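Local atomic coordinates of dihydrodipicolinate synthase family protein (Sinorhizobium meliloti, PDB entry 4DNH), a protein that is of unknown function but adopts a TIM-barrel fold and may be related to dihydrodipicolinate synthases. Residues T214-L219 / I240-Q245. Numbering follows the deposited sequence.
Sequences TCLDVL and IVMRRQ
Cys215 and Leu216 meet selenomethionine Met242 where two neighbouring outer helices of a TIM barrel pack side by side. Helix 208-221 follows the fifth strand of the parallel barrel, 186-191. Helix 236-243 follows the sixth, 226-232. The contact is apolar and mostly buried, and the two segments bury 218 Å² between them.

Cys215 comes first along the helix. Its SG lies anti to the backbone N (chi1 -176°) and meets the terminal methyl of Met242, with SG 3.5 Å from CE. Both side chains also touch Ile229 of strand 226-232.

Leu216 is buried by the other segment more than any other residue here. Its side chain and that of Met242 run past each other in opposite directions. CD2 of Leu216 packs against the Met242 chain, 3.8 Å from CE and 3.9 Å from CG. The other branch, CD1, turns to Gln245 at the exposed border. Shortening this side chain to alanine would probably open a gap between the helices and deprive the Met242 methyl and the Gln245 chain of their shared neighbour. Leu246 also touches Leu216, and it touches Leu219, which packs on Val226 and Ile229 as well. The extended Gln245 chain crosses that of Leu216 at about a right angle and passes over one methyl: CD1 of Leu216 is 3.9 Å from both CB and CD of Gln245.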
loop_
_atom_site.group_PDB
_atom_site.type_symbol
_atom_site.label_atom_id
_atom_site.label_comp_id
_atom_site.label_asym_id
_atom_site.label_seq_id
_atom_site.Cartn_x
_atom_site.Cartn_y
_atom_site.Cartn_z
ATOM N N THR A 214 12.837 -14.582 14.413
ATOM C CA THR A 214 12.701 -13.544 15.425
ATOM C C THR A 214 11.312 -12.927 15.355
ATOM O O THR A 214 10.708 -12.627 16.386
ATOM C CB THR A 214 13.735 -12.423 15.214
ATOM O OG1 THR A 214 15.002 -12.992 14.880
ATOM C CG2 THR A 214 13.890 -11.571 16.465
ATOM N N CYS A 215 10.820 -12.739 14.133
ATOM C CA CYS A 215 9.527 -12.114 13.891
ATOM C C CYS A 215 8.392 -12.995 14.405
ATOM O O CYS A 215 7.490 -12.514 15.105
ATOM C CB CYS A 215 9.346 -11.841 12.404
ATOM S SG CYS A 215 7.824 -10.958 12.033
ATOM N N LEU A 216 8.457 -14.281 14.060
ATOM C CA LEU A 216 7.523 -15.277 14.559
ATOM C C LEU A 216 7.494 -15.322 16.088
ATOM O O LEU A 216 6.419 -15.391 16.684
ATOM C CB LEU A 216 7.839 -16.665 13.979
ATOM C CG LEU A 216 7.411 -16.919 12.526
ATOM C CD1 LEU A 216 7.846 -18.293 12.046
ATOM C CD2 LEU A 216 5.902 -16.747 12.347
ATOM N N ASP A 217 8.672 -15.262 16.708
ATOM C CA ASP A 217 8.800 -15.293 18.170
ATOM C C ASP A 217 8.036 -14.148 18.861
ATOM O O ASP A 217 7.384 -14.359 19.886
ATOM C CB ASP A 217 10.283 -15.303 18.590
ATOM C CG ASP A 217 10.935 -16.684 18.451
ATOM O OD1 ASP A 217 10.226 -17.696 18.231
ATOM O OD2 ASP A 217 12.174 -16.768 18.578
ATOM N N VAL A 218 8.110 -12.947 18.287
ATOM C CA VAL A 218 7.371 -11.785 18.787
ATOM C C VAL A 218 5.856 -12.017 18.746
ATOM O O VAL A 218 5.169 -11.792 19.746
ATOM C CB VAL A 218 7.719 -10.504 17.995
ATOM C CG1 VAL A 218 6.881 -9.339 18.484
ATOM C CG2 VAL A 218 9.203 -10.176 18.107
ATOM N N LEU A 219 5.353 -12.478 17.596
ATOM C CA LEU A 219 3.924 -12.765 17.400
ATOM C C LEU A 219 3.399 -13.848 18.342
ATOM O O LEU A 219 2.262 -13.756 18.809
ATOM C CB LEU A 219 3.632 -13.187 15.959
ATOM C CG LEU A 219 4.326 -12.495 14.787
ATOM C CD1 LEU A 219 4.032 -13.238 13.494
ATOM C CD2 LEU A 219 3.912 -11.038 14.670
ATOM N N ILE A 240 4.285 -18.007 2.177
ATOM C CA ILE A 240 3.599 -19.285 2.309
ATOM C C ILE A 240 4.168 -20.041 3.497
ATOM O O ILE A 240 3.412 -20.574 4.315
ATOM C CB ILE A 240 3.668 -20.113 1.004
ATOM C CG1 ILE A 240 2.806 -19.429 -0.080
ATOM C CG2 ILE A 240 3.218 -21.547 1.245
ATOM C CD1 ILE A 240 2.897 -20.024 -1.470
ATOM N N VAL A 241 5.497 -20.036 3.615
ATOM C CA VAL A 241 6.172 -20.693 4.736
ATOM C C VAL A 241 5.824 -20.031 6.066
ATOM O O VAL A 241 5.789 -20.692 7.105
ATOM C CB VAL A 241 7.709 -20.786 4.532
ATOM C CG1 VAL A 241 8.422 -21.252 5.800
ATOM C CG2 VAL A 241 8.041 -21.719 3.371
HETATM N N MSE A 242 5.529 -18.740 6.037
HETATM C CA MSE A 242 5.293 -18.019 7.277
HETATM C C MSE A 242 3.874 -18.111 7.735
HETATM O O MSE A 242 3.617 -18.250 8.932
HETATM C CB MSE A 242 5.705 -16.571 7.137
HETATM C CG MSE A 242 6.032 -16.073 8.532
HETATM SE SE MSE A 242 6.310 -14.143 8.374
HETATM C CE MSE A 242 7.044 -13.863 10.181
ATOM N N ARG A 243 2.937 -18.052 6.794
ATOM C CA ARG A 243 1.517 -18.115 7.139
ATOM C C ARG A 243 1.069 -19.472 7.715
ATOM O O ARG A 243 -0.012 -19.576 8.297
ATOM C CB ARG A 243 0.649 -17.700 5.949
ATOM C CG ARG A 243 0.652 -18.664 4.781
ATOM C CD ARG A 243 -0.318 -18.188 3.721
ATOM N NE ARG A 243 -0.330 -19.105 2.593
ATOM C CZ ARG A 243 -0.882 -18.857 1.406
ATOM N NH1 ARG A 243 -1.486 -17.702 1.161
ATOM N NH2 ARG A 243 -0.815 -19.779 0.450
ATOM N N ARG A 244 1.910 -20.491 7.558
ATOM C CA ARG A 244 1.645 -21.842 8.080
ATOM C C ARG A 244 2.136 -22.012 9.523
ATOM O O ARG A 244 1.648 -22.883 10.252
ATOM C CB ARG A 244 2.256 -22.907 7.160
ATOM C CG ARG A 244 1.581 -22.990 5.793
ATOM C CD ARG A 244 2.409 -23.766 4.762
ATOM N NE ARG A 244 1.710 -23.844 3.475
ATOM C CZ ARG A 244 2.022 -24.665 2.475
ATOM N NH1 ARG A 244 3.030 -25.522 2.581
ATOM N NH2 ARG A 244 1.305 -24.637 1.363
ATOM N N GLN A 245 3.080 -21.162 9.924
ATOM C CA GLN A 245 3.657 -21.182 11.268
ATOM C C GLN A 245 3.027 -20.140 12.192
ATOM O O GLN A 245 3.402 -20.041 13.359
ATOM C CB GLN A 245 5.167 -20.945 11.211
ATOM C CG GLN A 245 5.927 -21.890 10.303
ATOM C CD GLN A 245 7.415 -21.880 10.583
ATOM O OE1 GLN A 245 8.215 -21.475 9.738
ATOM N NE2 GLN A 245 7.795 -22.313 11.781
#